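Local coordinates for SusD-like protein BACOVA_02651 (Bacteroides ovatus, PDB 5E75) that is a cell-surface polysaccharide-binding protein that probably captures xyloglucan before its transport into the periplasm for degradation, at residues Ile286-Leu289 with Gln290-Glu293; Arg409-Arg412 with Val413-Met417; Thr403-Asp406 with Ile407-Glu410. One frame throughout, in Å; residues are numbered along the deposited sequence.

How the contacts relate
All three contacts are local, each between residues three to five apart along a helix or at its end, and all lie within the SusD family sequence region. Contact 1 comes first, on the short helix 286-291. Contacts 3 and 2 then follow one another along helix 404-415, sharing Arg-409 and Glu-410, with their centres about 10 Å apart. Contact 1 is equally close to contact 2, about 10 Å between centres, and about 13 Å from contact 3. Asp-287 and Arg-412 join the two helices by a salt bridge, and Arg-409 reaches the backbone of Gln-291. The two helices are thus tied to each other by polar bonds as well as by packing.

Contact 1 (Ile286-Leu289 with Gln290-Glu293); sequences IDML and QQYE
Ile-286 lies alongside Gln-290, one helical turn on, and its CG2 methyl comes 3.7 Å from the amide NE2 of that glutamine. Its carbonyl O takes the N-H of Gln-290 at 3.0 Å, a regular helical bond. Asp-287 does less well: its O is reached only weakly by the N of Gln-291, at 3.3 Å. Its carboxylate OD2 has partners beyond this turn, a salt bridge to Arg-412 and hydrogen bonds from Gln-443 and Asn-49, a gathering that suits an acid.

At Met-288 the coil tightens, for its O accepts the N of Gln-291, three residues on, at 2.9 Å, the donor lying 62° out of the carbonyl plane. The flexible methionine chain bends at chi2 (68°) and brings its CE methyl obliquely against Tyr-292, 3.8 Å from CZ. Leu-289 O receives a weak bond from the N of Tyr-292, and the CA of Leu-289 sits at the edge of the tyrosine ring, in plane. Water 1 donates to Leu-289 O at 2.6 Å and to Tyr-292 O at 2.8 Å, bridging two carbonyls as the chain leaves the helix for the loop.

Around this turn, Met-288, Gln-291 and Tyr-292 pack on helix 404-415, Ile-286 and Leu-289 rest on Phe-462 of strand 460-465, and Tyr-292 also leans on helix 297-303.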
# COMPACT_ATOMS: atom_id res chain seq x y z
N ILE A 286 3.79 11.89 -14.76
CA ILE A 286 4.97 11.97 -15.60
C ILE A 286 6.18 11.40 -14.83
O ILE A 286 6.92 10.56 -15.35
CB ILE A 286 5.19 13.41 -16.04
CG1 ILE A 286 4.04 13.88 -16.93
CG2 ILE A 286 6.53 13.54 -16.80
CD1 ILE A 286 4.09 15.39 -17.28
N ASP A 287 6.35 11.85 -13.59
CA ASP A 287 7.41 11.37 -12.71
C ASP A 287 7.37 9.85 -12.53
O ASP A 287 8.38 9.16 -12.72
CB ASP A 287 7.29 12.14 -11.38
CG ASP A 287 7.91 11.43 -10.18
OD1 ASP A 287 9.08 11.00 -10.23
OD2 ASP A 287 7.19 11.33 -9.16
N MET A 288 6.21 9.31 -12.19
CA MET A 288 6.08 7.86 -12.00
C MET A 288 6.42 7.09 -13.27
O MET A 288 7.17 6.10 -13.25
CB MET A 288 4.67 7.54 -11.56
CG MET A 288 4.43 6.05 -11.32
SD MET A 288 5.33 5.45 -9.86
CE MET A 288 6.37 4.17 -10.56
N LEU A 289 5.89 7.54 -14.41
CA LEU A 289 6.15 6.86 -15.67
C LEU A 289 7.64 6.85 -15.99
O LEU A 289 8.16 5.88 -16.54
CB LEU A 289 5.35 7.46 -16.82
CG LEU A 289 3.85 7.17 -16.76
CD1 LEU A 289 3.12 8.10 -17.73
CD2 LEU A 289 3.56 5.72 -17.08
N GLN A 290 8.34 7.92 -15.64
CA GLN A 290 9.77 7.99 -15.91
C GLN A 290 10.59 7.06 -15.02
O GLN A 290 11.76 6.82 -15.27
CB GLN A 290 10.28 9.42 -15.76
CG GLN A 290 9.79 10.34 -16.86
CD GLN A 290 10.06 11.80 -16.58
OE1 GLN A 290 10.27 12.20 -15.43
NE2 GLN A 290 10.03 12.62 -17.63
N GLN A 291 9.99 6.55 -13.94
CA GLN A 291 10.70 5.62 -13.07
C GLN A 291 10.93 4.28 -13.75
O GLN A 291 11.90 3.58 -13.44
CB GLN A 291 9.97 5.39 -11.74
CG GLN A 291 9.73 6.64 -10.92
CD GLN A 291 10.98 7.44 -10.71
OE1 GLN A 291 11.09 8.59 -11.17
NE2 GLN A 291 11.94 6.86 -10.03
N TYR A 292 10.04 3.88 -14.64
CA TYR A 292 10.22 2.60 -15.32
C TYR A 292 11.38 2.69 -16.30
O TYR A 292 11.39 3.51 -17.22
CB TYR A 292 8.95 2.18 -16.07
CG TYR A 292 7.75 2.06 -15.15
CD1 TYR A 292 7.54 0.92 -14.37
CD2 TYR A 292 6.84 3.10 -15.06
CE1 TYR A 292 6.45 0.83 -13.50
CE2 TYR A 292 5.75 3.02 -14.19
CZ TYR A 292 5.56 1.88 -13.43
OH TYR A 292 4.48 1.81 -12.57
N GLU A 293 12.36 1.82 -16.11
CA GLU A 293 13.45 1.71 -17.07
C GLU A 293 12.87 1.25 -18.40
O GLU A 293 11.82 0.63 -18.46
CB GLU A 293 14.50 0.74 -16.53
CG GLU A 293 15.16 1.31 -15.26
CD GLU A 293 16.09 0.35 -14.55
OE1 GLU A 293 16.65 -0.55 -15.20
OE2 GLU A 293 16.26 0.50 -13.31
O HOH W 1 9.54 5.04 -18.62

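Contact 2 (Arg409-Arg412 with Val413-Met417); sequences RERR and VEFGM
Phe-415 lays the CE2 corner of its ring over one face of the Arg-411 guanidinium, 4.2 Å above that plane and offset toward its rim. The arginine chain arrives there through a bend at chi3 (70°), while its NH2 is held by salt bridges to Asp-424 and Asp-362. Flat and able to offer a face and several N-H groups at once, a guanidinium suits a place where it meets a ring with one face and two acids through its N-H groups. The CG methylene of Glu-414 lies over a face of the Phe-415 ring, 3.6 Å above it. Backbone bonds keep these turns in register: Glu-414 N to Glu-410 O at 2.9 Å, and likewise Phe-415 N to Arg-411 O and Val-413 N to Arg-409 O.

Val-413 puts its CG2 methyl in the crowded position between its own backbone N and carbonyl carbon, where it meets Glu-410 O at 3.4 Å. CG1 is the branch that faces Met-288, Gln-291 and Tyr-292; CG2 stays over the helix's own carbonyls. Replacing the valine with an alanine removes both methyls and, with CG1 gone, would probably leave a gap against Gln-291 and the Met-288 and Tyr-292 pair.

Glu-410 OE2 and Glu-414 OE1 come within 5.3 Å of each other, and Arg-299 forms salt bridges to both, which probably offsets their mutual repulsion. Arg-391 adds to the first, Arg-359 and Arg-393 to the second.

This stretch of helix 404-415 is buried from several sides: Arg-412 and Val-413 lie against helix 286-291, Arg-411, Glu-414 and Phe-415 against helix 360-372, and Arg-411, Arg-412 and Phe-415 against helix 421-431.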
# COMPACT_ATOMS: atom_id res chain seq x y z
N ARG A 409 13.83 3.74 -6.32
CA ARG A 409 13.27 3.58 -7.65
C ARG A 409 12.64 2.22 -7.80
O ARG A 409 11.55 2.10 -8.34
CB ARG A 409 14.36 3.78 -8.72
CG ARG A 409 13.84 3.83 -10.15
CD ARG A 409 14.96 4.11 -11.13
NE ARG A 409 14.42 4.38 -12.44
CZ ARG A 409 15.11 4.84 -13.48
NH1 ARG A 409 16.40 5.07 -13.38
NH2 ARG A 409 14.48 5.07 -14.62
N GLU A 410 13.32 1.19 -7.30
CA GLU A 410 12.86 -0.17 -7.45
C GLU A 410 11.54 -0.38 -6.71
O GLU A 410 10.63 -1.02 -7.23
CB GLU A 410 13.91 -1.19 -6.96
CG GLU A 410 13.70 -2.59 -7.54
CD GLU A 410 13.87 -2.63 -9.05
OE1 GLU A 410 14.62 -1.78 -9.60
OE2 GLU A 410 13.27 -3.52 -9.69
N ARG A 411 11.42 0.18 -5.51
CA ARG A 411 10.17 0.06 -4.77
C ARG A 411 9.04 0.79 -5.49
O ARG A 411 7.93 0.27 -5.58
CB ARG A 411 10.33 0.55 -3.33
CG ARG A 411 11.17 -0.38 -2.48
CD ARG A 411 11.19 0.07 -1.02
NE ARG A 411 9.90 -0.15 -0.40
CZ ARG A 411 9.50 -1.28 0.18
NH1 ARG A 411 10.32 -2.30 0.34
NH2 ARG A 411 8.27 -1.37 0.68
N ARG A 412 9.29 1.99 -5.99
CA ARG A 412 8.23 2.72 -6.69
C ARG A 412 7.66 1.90 -7.84
O ARG A 412 6.43 1.82 -7.99
CB ARG A 412 8.72 4.09 -7.18
CG ARG A 412 8.93 5.09 -6.07
CD ARG A 412 9.25 6.50 -6.57
NE ARG A 412 8.09 7.07 -7.25
CZ ARG A 412 8.11 8.17 -8.00
NH1 ARG A 412 9.24 8.86 -8.21
NH2 ARG A 412 6.99 8.57 -8.59
N VAL A 413 8.53 1.31 -8.67
CA VAL A 413 8.07 0.56 -9.82
C VAL A 413 7.51 -0.81 -9.46
O VAL A 413 6.60 -1.29 -10.13
CB VAL A 413 9.14 0.43 -10.96
CG1 VAL A 413 9.56 1.78 -11.52
CG2 VAL A 413 10.36 -0.30 -10.52
N GLU A 414 8.01 -1.44 -8.41
CA GLU A 414 7.44 -2.71 -7.99
C GLU A 414 6.04 -2.52 -7.43
O GLU A 414 5.17 -3.38 -7.65
CB GLU A 414 8.36 -3.38 -6.96
CG GLU A 414 7.90 -4.77 -6.52
CD GLU A 414 7.88 -5.81 -7.61
OE1 GLU A 414 8.58 -5.64 -8.65
OE2 GLU A 414 7.17 -6.82 -7.43
N PHE A 415 5.80 -1.41 -6.74
CA PHE A 415 4.56 -1.25 -5.95
C PHE A 415 3.64 -0.13 -6.42
O PHE A 415 2.72 0.26 -5.71
CB PHE A 415 4.86 -1.12 -4.44
CG PHE A 415 5.58 -2.30 -3.90
CD1 PHE A 415 4.93 -3.51 -3.82
CD2 PHE A 415 6.90 -2.22 -3.53
CE1 PHE A 415 5.61 -4.63 -3.38
CE2 PHE A 415 7.57 -3.32 -3.07
CZ PHE A 415 6.92 -4.52 -3.01
N GLY A 416 3.86 0.37 -7.64
CA GLY A 416 2.99 1.41 -8.17
C GLY A 416 1.53 1.00 -8.16
O GLY A 416 1.19 -0.13 -8.52
N MET A 417 0.66 1.92 -7.73
CA MET A 417 -0.79 1.68 -7.68
C MET A 417 -1.18 0.53 -6.75
O MET A 417 -2.24 -0.06 -6.89
CB MET A 417 -1.38 1.51 -9.09
CG MET A 417 -1.23 2.74 -9.99
SD MET A 417 -1.74 4.29 -9.23
CE MET A 417 -3.37 3.86 -8.59

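Contact 3 (Thr403-Asp406 with Ile407-Glu410)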
# COMPACT_ATOMS: atom_id res chain seq x y z
N THR A 403 22.46 1.35 -4.33
CA THR A 403 22.42 2.43 -3.36
C THR A 403 20.97 2.63 -2.90
O THR A 403 20.04 2.00 -3.41
CB THR A 403 22.89 3.75 -3.96
OG1 THR A 403 21.91 4.21 -4.91
CG2 THR A 403 24.25 3.62 -4.66
N LEU A 404 20.78 3.53 -1.94
CA LEU A 404 19.43 3.85 -1.49
C LEU A 404 18.61 4.39 -2.68
O LEU A 404 17.41 4.10 -2.79
CB LEU A 404 19.46 4.85 -0.34
CG LEU A 404 18.08 5.20 0.24
CD1 LEU A 404 17.39 3.98 0.86
CD2 LEU A 404 18.20 6.33 1.25
N ASP A 405 19.22 5.15 -3.57
CA ASP A 405 18.49 5.65 -4.73
C ASP A 405 17.98 4.52 -5.62
O ASP A 405 16.88 4.62 -6.18
CB ASP A 405 19.37 6.61 -5.55
CG ASP A 405 19.60 7.93 -4.85
OD1 ASP A 405 18.77 8.34 -4.01
OD2 ASP A 405 20.63 8.57 -5.17
N ASP A 406 18.74 3.45 -5.75
CA ASP A 406 18.29 2.30 -6.52
C ASP A 406 17.10 1.63 -5.84
O ASP A 406 16.17 1.19 -6.51
CB ASP A 406 19.41 1.26 -6.68
CG ASP A 406 20.55 1.74 -7.53
OD1 ASP A 406 20.30 2.23 -8.65
OD2 ASP A 406 21.70 1.63 -7.07
N ILE A 407 17.13 1.59 -4.51
CA ILE A 407 16.04 0.97 -3.75
C ILE A 407 14.76 1.79 -3.85
O ILE A 407 13.67 1.23 -4.03
CB ILE A 407 16.45 0.74 -2.29
CG1 ILE A 407 17.57 -0.30 -2.28
CG2 ILE A 407 15.26 0.28 -1.46
CD1 ILE A 407 18.21 -0.56 -0.95
N ILE A 408 14.88 3.11 -3.77
CA ILE A 408 13.72 3.98 -3.89
C ILE A 408 13.05 3.76 -5.24
O ILE A 408 11.83 3.61 -5.33
CB ILE A 408 14.08 5.48 -3.68
CG1 ILE A 408 14.51 5.71 -2.23
CG2 ILE A 408 12.90 6.38 -4.07
CD1 ILE A 408 15.18 7.08 -1.99
N ARG A 409 13.83 3.74 -6.32
CA ARG A 409 13.27 3.58 -7.65
C ARG A 409 12.64 2.22 -7.80
O ARG A 409 11.55 2.10 -8.34
CB ARG A 409 14.36 3.78 -8.72
CG ARG A 409 13.84 3.83 -10.15
CD ARG A 409 14.96 4.11 -11.13
NE ARG A 409 14.42 4.38 -12.44
CZ ARG A 409 15.11 4.84 -13.48
NH1 ARG A 409 16.40 5.07 -13.38
NH2 ARG A 409 14.48 5.07 -14.62
N GLU A 410 13.32 1.19 -7.30
CA GLU A 410 12.86 -0.17 -7.45
C GLU A 410 11.54 -0.38 -6.71
O GLU A 410 10.63 -1.02 -7.23
CB GLU A 410 13.91 -1.19 -6.96
CG GLU A 410 13.70 -2.59 -7.54
CD GLU A 410 13.87 -2.63 -9.05
OE1 GLU A 410 14.62 -1.78 -9.60
OE2 GLU A 410 13.27 -3.52 -9.69
O HOH W 2 16.58 0.10 -9.03
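The first turns of helix 404-415 are closed by four regular bonds, in which the N-H groups of Ile-407, Ile-408, Arg-409 and Glu-410 each reach the carbonyl four residues back. That of Ile-408 meets Leu-404 O at 2.9 Å.

Thr-403 occupies the N-cap, and Asp-406, three residues on, folds its carboxylate back to it. The OD2 atom accepts the backbone N-H of Thr-403 at 2.9 Å, on its anti side and 17° out of the carboxylate plane, and the OG1 hydroxyl of Thr-403 adds a weak bond to OD2 at 3.4 Å. A short acid suits the place: with CG beside the backbone N (chi1 -67°), the carboxylate is carried back toward the helix start. This is the bond that the third helical residue contributes to a capping box.

On another side of the turn the contact is apolar. The CG of Leu-404 lies 4.1 Å from the CD1 methyl of Ile-408, the two chains at a slant to each other, and both side chains also touch Trp-428 of helix 421-431. Ile-407 turns its CG1 branch against Thr-403 O, at 3.6 Å, and packs with Leu-404 on helix 360-372. Branched aliphatic residues suit these two faces, Leu-404 belonging to both, without polar groups to satisfy.

Water 2 donates to Asp-406 O at 2.8 Å and to Glu-410 OE1 at 2.8 Å, giving that carbonyl a second partner beside Glu-410 N; the Glu-410 carboxylate is otherwise held by Arg-299 and Arg-391.

Asp-405, which has a salt bridge to Lys-435, and Asp-406 place two acids at the amino end of the helix, where its dipole would probably favour their negative charge, while Asp-406 helps to hold the N-cap in place.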